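Local coordinates for penicillin binding protein 2X (PDB 5U47) that probably cross-links the peptides of neighbouring glycan strands in cell wall peptidoglycan during septum formation and binds penicillin, at residues V414-M419 against I542-V547; R421-I426 against S529-V534. The protein carries 1 engineered substitution. All coordinates share one frame; numbering follows the deposited sequence.

Contact 1. Residues V414-M419 against I542-V547; sequences VTQVQM and IMYVTV
Tyr544 reaches from strand 541-548 to the first turn of helix 416-427 and meets Gln416 and Met419 there. Gln416 approaches the ring at its edge, near the ring plane. Gln416 CG lies 3.7 Å from Tyr544 CD2. The two side chains run past each other in opposite directions, with amide and ring planes 64° apart. Gln416 is extended, with CG opposite the backbone N (chi1 176°), and this carries the amide along the ring toward the strand. Met419 touches with the start of its chain. Met419 CB is 4.0 Å from Tyr544 CE2, and Met419 CG is 3.8 Å from Tyr544 OH. Bends at chi2 and chi3 fold the rest of Met419 back. On one face of the ring, near the rim, sits CG2 of Thr546 from the same strand.

No direct hydrogen bond joins the two segments. One water bridges them: it donates to Tyr544 O at 2.7 Å and, weakly, to Gln416 OE1. The same OE1 is bonded to Thr249 OG1, and Gln416 NE2 to Arg285 O, so both ends of the buried amide are held. Tyr544 OH is hydrogen-bonded to Tyr291 OH.

Behind this shell, Thr415 caps the helix. Gln418 N donates to Thr415 OG1 (3.2 Å), and Thr415 N donates to Gln418 OE1 (3.0 Å). This reciprocal pair is a capping box at the start of the turn that carries Gln416 and Met419. The contact joins the helix start to the middle strand of the five-stranded antiparallel sheet of the transpeptidase domain, of the beta-lactamase clan. Helices 224-241 and 558-572 pack on Met543 and Val545 of that strand.

Contact 2. Residues R421-I426 against S529-V534; sequences RAFTAI and SVVAMV
Phe423 of helix 416-427 lays one ring face on Val531 of strand 526-534. This is a CH-pi contact. Val531 CG2 stands 3.6 Å from the centroid of the Phe423 ring, only 8° off the ring normal, so the methyl sits over the ring centre. Val531 CB also lies over that face, 3.7 Å from Phe423 CZ. The two side chains come from opposite directions. Val531 CG2 is opposite its own backbone N, while CG1 takes the place between N and the carbonyl carbon (chi1 59°) and touches the ring at CE1 and CZ.

The remaining contacts are apolar and centre on the methyl of Met533. Met533 CE lies 3.7 Å from Ile426 CG2 and 4.0 Å from Phe423 CB. Met533 CE also packs 3.7 Å from the carbonyl O of Phe423. Met533 runs extended beyond CG, which lets its end reach the helix between these two residues. The side chains of Ile426 and Met533 cross at about a right angle.

Hydrogen bonds do not link helix and strand here. The contact packs the helix on the active-site sheet of the penicillin-binding transpeptidase fold. Val531 pairs through its backbone with Lys505, and its side chain touches residues of the probable SxxK/KSG site.

The short helix and strand axes approach to 10.5 Å at 36°, running in roughly the same direction. Helix 297-308 packs beside the contact, with Met300 against Phe423 and Ile426. Strand 526-534 is flanked in the sheet by 503-510 and 541-548. Its other side is packed by helix 558-572, through Val562 on Val530 and Ala532.

In the fold
Both contacts are buried in the transpeptidase domain, and neither lies at the surface. Both use helix 416-427: contact 1 its start, contact 2 its later turns. Their strands are antiparallel neighbours in one sheet, joined by backbone bonds such as Met543 N to Ala532 O. Phe423 and Tyr544 meet edge-to-face and tie the two sites together, whose centres are about 8 Å apart. The chemistry differs. Contact 1 mixes apolar touches with a water and buried polar groups; contact 2 is almost wholly apolar. Near contact 2, Ser295 and Lys298 match the SxxK pattern, Ser354 the SxN and Lys505 the KSG motif, consistent with a penicillin-binding transpeptidase active site.

Contact 1. Residues V414-M419 against I542-V547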
ATOM      1  N   VAL A 414       4.671 -13.630  -7.931  1.00 26.04           N
ATOM      2  CA  VAL A 414       4.958 -12.263  -7.469  1.00 24.83           C
ATOM      3  C   VAL A 414       3.736 -11.628  -6.811  1.00 23.70           C
ATOM      4  O   VAL A 414       2.632 -12.177  -6.878  1.00 23.90           O
ATOM      5  CB  VAL A 414       5.324 -11.348  -8.664  1.00 24.65           C
ATOM      6  CG1 VAL A 414       6.472 -11.931  -9.469  1.00 26.43           C
ATOM      7  CG2 VAL A 414       4.117 -11.084  -9.576  1.00 24.33           C
ATOM      8  N   THR A 415       3.947 -10.475  -6.175  1.00 22.93           N
ATOM      9  CA  THR A 415       2.874  -9.642  -5.687  1.00 22.40           C
ATOM     10  C   THR A 415       2.861  -8.433  -6.610  1.00 22.50           C
ATOM     11  O   THR A 415       3.850  -8.141  -7.305  1.00 21.70           O
ATOM     12  CB  THR A 415       3.103  -9.124  -4.256  1.00 22.84           C
ATOM     13  OG1 THR A 415       4.317  -8.371  -4.218  1.00 21.56           O
ATOM     14  CG2 THR A 415       3.204 -10.263  -3.305  1.00 24.24           C
ATOM     15  N   GLN A 416       1.744  -7.715  -6.615  1.00 22.59           N
ATOM     16  CA  GLN A 416       1.612  -6.523  -7.445  1.00 21.81           C
ATOM     17  C   GLN A 416       2.690  -5.513  -7.089  1.00 22.44           C
ATOM     18  O   GLN A 416       3.303  -4.895  -7.979  1.00 20.66           O
ATOM     19  CB  GLN A 416       0.223  -5.871  -7.270  1.00 22.82           C
ATOM     20  CG  GLN A 416       0.132  -4.563  -8.073  1.00 23.98           C
ATOM     21  CD  GLN A 416      -1.156  -3.794  -7.952  1.00 24.37           C
ATOM     22  OE1 GLN A 416      -1.249  -2.687  -8.492  1.00 26.05           O
ATOM     23  NE2 GLN A 416      -2.141  -4.331  -7.229  1.00 24.03           N
ATOM     24  N   VAL A 417       2.928  -5.338  -5.791  1.00 20.04           N
ATOM     25  CA  VAL A 417       3.913  -4.347  -5.359  1.00 20.19           C
ATOM     26  C   VAL A 417       5.351  -4.732  -5.794  1.00 20.28           C
ATOM     27  O   VAL A 417       6.156  -3.849  -6.050  1.00 20.09           O
ATOM     28  CB  VAL A 417       3.757  -3.992  -3.875  1.00 20.31           C
ATOM     29  CG1 VAL A 417       4.163  -5.172  -2.987  1.00 20.78           C
ATOM     30  CG2 VAL A 417       4.524  -2.716  -3.540  1.00 20.38           C
ATOM     31  N   GLN A 418       5.661  -6.030  -5.906  1.00 20.47           N
ATOM     32  CA  GLN A 418       6.972  -6.456  -6.457  1.00 21.51           C
ATOM     33  C   GLN A 418       7.093  -6.055  -7.937  1.00 22.13           C
ATOM     34  O   GLN A 418       8.149  -5.590  -8.395  1.00 21.33           O
ATOM     35  CB  GLN A 418       7.188  -7.952  -6.285  1.00 20.96           C
ATOM     36  CG  GLN A 418       7.486  -8.353  -4.856  1.00 21.89           C
ATOM     37  CD  GLN A 418       7.606  -9.844  -4.685  1.00 23.53           C
ATOM     38  OE1 GLN A 418       6.850 -10.609  -5.295  1.00 25.02           O
ATOM     39  NE2 GLN A 418       8.533 -10.271  -3.824  1.00 23.07           N
ATOM     40  N   MET A 419       5.993  -6.201  -8.681  1.00 21.90           N
ATOM     41  CA  MET A 419       6.001  -5.777 -10.068  1.00 21.80           C
ATOM     42  C   MET A 419       6.195  -4.268 -10.169  1.00 21.56           C
ATOM     43  O   MET A 419       6.969  -3.798 -10.992  1.00 20.78           O
ATOM     44  CB  MET A 419       4.721  -6.207 -10.798  1.00 23.12           C
ATOM     45  CG  MET A 419       4.573  -7.724 -10.939  1.00 24.20           C
ATOM     46  SD  MET A 419       5.939  -8.520 -11.823  1.00 26.76           S
ATOM     47  CE  MET A 419       5.804  -7.801 -13.454  1.00 26.88           C
ATOM     48  N   ILE A 542       3.528   5.634 -14.184  1.00 21.37           N
ATOM     49  CA  ILE A 542       3.455   4.218 -14.486  1.00 22.32           C
ATOM     50  C   ILE A 542       2.053   3.789 -14.039  1.00 21.65           C
ATOM     51  O   ILE A 542       1.579   4.192 -12.960  1.00 20.29           O
ATOM     52  CB  ILE A 542       4.430   3.365 -13.633  1.00 23.28           C
ATOM     53  CG1 ILE A 542       5.882   3.784 -13.849  1.00 24.57           C
ATOM     54  CG2 ILE A 542       4.282   1.875 -13.967  1.00 24.76           C
ATOM     55  CD1 ILE A 542       6.810   3.270 -12.750  1.00 26.07           C
ATOM     56  N   MET A 543       1.402   2.977 -14.853  1.00 21.00           N
ATOM     57  CA  MET A 543       0.119   2.406 -14.476  1.00 20.58           C
ATOM     58  C   MET A 543       0.153   0.905 -14.734  1.00 20.09           C
ATOM     59  O   MET A 543       0.657   0.451 -15.769  1.00 21.02           O
ATOM     60  CB  MET A 543      -1.022   3.072 -15.227  1.00 21.48           C
ATOM     61  CG  MET A 543      -2.378   2.624 -14.739  1.00 22.56           C
ATOM     62  SD  MET A 543      -3.693   3.662 -15.398  1.00 23.56           S
ATOM     63  CE  MET A 543      -5.054   3.035 -14.428  1.00 23.36           C
ATOM     64  N   TYR A 544      -0.384   0.139 -13.799  1.00 19.67           N
ATOM     65  CA  TYR A 544      -0.426  -1.326 -13.909  1.00 20.10           C
ATOM     66  C   TYR A 544      -1.835  -1.789 -13.615  1.00 19.76           C
ATOM     67  O   TYR A 544      -2.399  -1.450 -12.562  1.00 18.66           O
ATOM     68  CB  TYR A 544       0.579  -1.932 -12.936  1.00 21.25           C
ATOM     69  CG  TYR A 544       0.680  -3.440 -12.891  1.00 21.77           C
ATOM     70  CD1 TYR A 544       0.861  -4.189 -14.048  1.00 22.28           C
ATOM     71  CD2 TYR A 544       0.740  -4.106 -11.684  1.00 22.93           C
ATOM     72  CE1 TYR A 544       1.015  -5.567 -14.000  1.00 23.21           C
ATOM     73  CE2 TYR A 544       0.882  -5.490 -11.628  1.00 23.16           C
ATOM     74  CZ  TYR A 544       1.033  -6.213 -12.786  1.00 23.11           C
ATOM     75  OH  TYR A 544       1.179  -7.588 -12.733  1.00 24.13           O
ATOM     76  N   VAL A 545      -2.396  -2.575 -14.532  1.00 19.84           N
ATOM     77  CA  VAL A 545      -3.767  -3.060 -14.421  1.00 21.30           C
ATOM     78  C   VAL A 545      -3.808  -4.553 -14.621  1.00 22.27           C
ATOM     79  O   VAL A 545      -3.099  -5.068 -15.493  1.00 22.67           O
ATOM     80  CB  VAL A 545      -4.661  -2.376 -15.480  1.00 21.63           C
ATOM     81  CG1 VAL A 545      -6.100  -2.867 -15.394  1.00 22.32           C
ATOM     82  CG2 VAL A 545      -4.604  -0.874 -15.310  1.00 21.45           C
ATOM     83  N   THR A 546      -4.625  -5.245 -13.818  1.00 22.52           N
ATOM     84  CA  THR A 546      -4.809  -6.682 -13.929  1.00 24.16           C
ATOM     85  C   THR A 546      -6.298  -7.020 -13.787  1.00 24.84           C
ATOM     86  O   THR A 546      -7.038  -6.297 -13.148  1.00 25.13           O
ATOM     87  CB  THR A 546      -4.053  -7.484 -12.833  1.00 26.29           C
ATOM     88  OG1 THR A 546      -4.742  -7.383 -11.573  1.00 27.26           O
ATOM     89  CG2 THR A 546      -2.587  -7.007 -12.672  1.00 25.89           C
ATOM     90  N   VAL A 547      -6.712  -8.104 -14.427  1.00 25.11           N
ATOM     91  CA  VAL A 547      -8.051  -8.650 -14.323  1.00 25.81           C
ATOM     92  C   VAL A 547      -7.909 -10.170 -14.459  1.00 27.20           C
ATOM     93  O   VAL A 547      -7.254 -10.669 -15.395  1.00 26.50           O
ATOM     94  CB  VAL A 547      -9.045  -8.072 -15.371  1.00 26.45           C
ATOM     95  CG1 VAL A 547      -8.574  -8.311 -16.786  1.00 27.34           C
ATOM     96  CG2 VAL A 547     -10.438  -8.662 -15.167  1.00 27.67           C
TER
HETATM   97  O   HOH W   1      -2.592  -3.333 -10.595  1.00 33.02           O

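Contact 2. Residues R421-I426 against S529-V534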
ATOM      1  N   ARG A 421       7.663  -2.250  -8.085  1.00 20.83           N
ATOM      2  CA  ARG A 421       9.041  -1.965  -7.708  1.00 21.71           C
ATOM      3  C   ARG A 421       9.984  -2.211  -8.911  1.00 21.18           C
ATOM      4  O   ARG A 421      10.832  -1.376  -9.221  1.00 21.14           O
ATOM      5  CB  ARG A 421       9.441  -2.844  -6.533  1.00 21.40           C
ATOM      6  CG  ARG A 421      10.881  -2.699  -6.092  1.00 22.40           C
ATOM      7  CD  ARG A 421      11.197  -3.572  -4.880  1.00 23.15           C
ATOM      8  NE  ARG A 421      10.957  -4.971  -5.180  1.00 24.23           N
ATOM      9  CZ  ARG A 421      11.055  -5.993  -4.320  1.00 24.80           C
ATOM     10  NH1 ARG A 421      10.774  -7.211  -4.741  1.00 26.28           N
ATOM     11  NH2 ARG A 421      11.418  -5.822  -3.065  1.00 25.75           N
ATOM     12  N   ALA A 422       9.797  -3.331  -9.593  1.00 20.43           N
ATOM     13  CA  ALA A 422      10.625  -3.687 -10.753  1.00 22.59           C
ATOM     14  C   ALA A 422      10.418  -2.686 -11.878  1.00 24.30           C
ATOM     15  O   ALA A 422      11.394  -2.256 -12.518  1.00 23.73           O
ATOM     16  CB  ALA A 422      10.300  -5.099 -11.225  1.00 23.30           C
ATOM     17  N   PHE A 423       9.151  -2.298 -12.102  1.00 23.05           N
ATOM     18  CA  PHE A 423       8.841  -1.324 -13.147  1.00 22.60           C
ATOM     19  C   PHE A 423       9.519   0.032 -12.920  1.00 23.26           C
ATOM     20  O   PHE A 423       9.841   0.730 -13.895  1.00 22.00           O
ATOM     21  CB  PHE A 423       7.330  -1.096 -13.318  1.00 23.31           C
ATOM     22  CG  PHE A 423       6.562  -2.295 -13.841  1.00 23.87           C
ATOM     23  CD1 PHE A 423       7.064  -3.087 -14.869  1.00 25.32           C
ATOM     24  CD2 PHE A 423       5.290  -2.567 -13.365  1.00 24.33           C
ATOM     25  CE1 PHE A 423       6.326  -4.169 -15.372  1.00 26.11           C
ATOM     26  CE2 PHE A 423       4.555  -3.644 -13.858  1.00 24.59           C
ATOM     27  CZ  PHE A 423       5.081  -4.444 -14.855  1.00 24.57           C
ATOM     28  N   THR A 424       9.762   0.411 -11.662  1.00 21.45           N
ATOM     29  CA  THR A 424      10.398   1.700 -11.427  1.00 21.68           C
ATOM     30  C   THR A 424      11.803   1.772 -12.037  1.00 21.83           C
ATOM     31  O   THR A 424      12.221   2.850 -12.422  1.00 22.89           O
ATOM     32  CB  THR A 424      10.490   2.118  -9.928  1.00 21.36           C
ATOM     33  OG1 THR A 424      11.278   1.166  -9.201  1.00 21.85           O
ATOM     34  CG2 THR A 424       9.156   2.233  -9.313  1.00 21.66           C
ATOM     35  N   ALA A 425      12.535   0.650 -12.112  1.00 22.22           N
ATOM     36  CA  ALA A 425      13.882   0.668 -12.679  1.00 23.16           C
ATOM     37  C   ALA A 425      13.804   0.937 -14.184  1.00 24.81           C
ATOM     38  O   ALA A 425      14.648   1.600 -14.755  1.00 24.70           O
ATOM     39  CB  ALA A 425      14.605  -0.635 -12.406  1.00 24.23           C
ATOM     40  N   ILE A 426      12.753   0.439 -14.816  1.00 25.17           N
ATOM     41  CA  ILE A 426      12.545   0.667 -16.235  1.00 25.15           C
ATOM     42  C   ILE A 426      12.211   2.138 -16.488  1.00 26.40           C
ATOM     43  O   ILE A 426      12.746   2.729 -17.422  1.00 25.72           O
ATOM     44  CB  ILE A 426      11.422  -0.238 -16.755  1.00 25.60           C
ATOM     45  CG1 ILE A 426      11.775  -1.717 -16.533  1.00 25.94           C
ATOM     46  CG2 ILE A 426      11.120   0.051 -18.230  1.00 26.54           C
ATOM     47  CD1 ILE A 426      12.949  -2.223 -17.337  1.00 27.80           C
ATOM     48  N   SER A 529      -3.199  -8.501 -18.092  1.00 24.67           N
ATOM     49  CA  SER A 529      -2.604  -7.320 -17.491  1.00 24.20           C
ATOM     50  C   SER A 529      -1.921  -6.412 -18.475  1.00 24.40           C
ATOM     51  O   SER A 529      -1.691  -6.780 -19.627  1.00 24.36           O
ATOM     52  CB  SER A 529      -1.616  -7.733 -16.388  1.00 24.85           C
ATOM     53  OG  SER A 529      -0.492  -8.446 -16.888  1.00 27.32           O
ATOM     54  N   VAL A 530      -1.618  -5.202 -18.020  1.00 24.28           N
ATOM     55  CA  VAL A 530      -0.883  -4.258 -18.837  1.00 24.20           C
ATOM     56  C   VAL A 530      -0.100  -3.293 -17.955  1.00 23.06           C
ATOM     57  O   VAL A 530      -0.553  -2.928 -16.846  1.00 20.93           O
ATOM     58  CB  VAL A 530      -1.834  -3.459 -19.780  1.00 26.10           C
ATOM     59  CG1 VAL A 530      -2.778  -2.539 -19.013  1.00 25.68           C
ATOM     60  CG2 VAL A 530      -1.047  -2.649 -20.787  1.00 27.98           C
ATOM     61  N   VAL A 531       1.093  -2.927 -18.418  1.00 21.69           N
ATOM     62  CA  VAL A 531       1.867  -1.874 -17.785  1.00 21.26           C
ATOM     63  C   VAL A 531       2.009  -0.792 -18.838  1.00 21.83           C
ATOM     64  O   VAL A 531       2.179  -1.114 -20.028  1.00 23.04           O
ATOM     65  CB  VAL A 531       3.242  -2.319 -17.287  1.00 21.87           C
ATOM     66  CG1 VAL A 531       4.118  -2.877 -18.416  1.00 23.66           C
ATOM     67  CG2 VAL A 531       3.926  -1.161 -16.574  1.00 21.46           C
ATOM     68  N   ALA A 532       1.882   0.466 -18.417  1.00 21.28           N
ATOM     69  CA  ALA A 532       1.988   1.615 -19.304  1.00 21.56           C
ATOM     70  C   ALA A 532       2.791   2.716 -18.611  1.00 22.67           C
ATOM     71  O   ALA A 532       2.668   2.917 -17.390  1.00 21.15           O
ATOM     72  CB  ALA A 532       0.602   2.116 -19.672  1.00 21.46           C
ATOM     73  N   MET A 533       3.634   3.389 -19.392  1.00 23.70           N
ATOM     74  CA  MET A 533       4.485   4.463 -18.923  1.00 24.89           C
ATOM     75  C   MET A 533       4.394   5.617 -19.907  1.00 25.29           C
ATOM     76  O   MET A 533       4.508   5.432 -21.113  1.00 25.91           O
ATOM     77  CB  MET A 533       5.944   3.998 -18.785  1.00 26.73           C
ATOM     78  CG  MET A 533       6.110   2.796 -17.865  1.00 26.99           C
ATOM     79  SD  MET A 533       7.801   2.233 -17.807  1.00 31.27           S
ATOM     80  CE  MET A 533       7.700   0.677 -16.927  1.00 28.65           C
ATOM     81  N   VAL A 534       4.177   6.812 -19.384  1.00 24.67           N
ATOM     82  CA  VAL A 534       4.002   7.967 -20.222  1.00 25.42           C
ATOM     83  C   VAL A 534       4.647   9.180 -19.559  1.00 25.91           C
ATOM     84  O   VAL A 534       4.652   9.266 -18.318  1.00 24.24           O
ATOM     85  CB  VAL A 534       2.486   8.208 -20.469  1.00 25.55           C
ATOM     86  CG1 VAL A 534       1.775   8.611 -19.189  1.00 25.25           C
ATOM     87  CG2 VAL A 534       2.251   9.250 -21.548  1.00 26.67           C
TER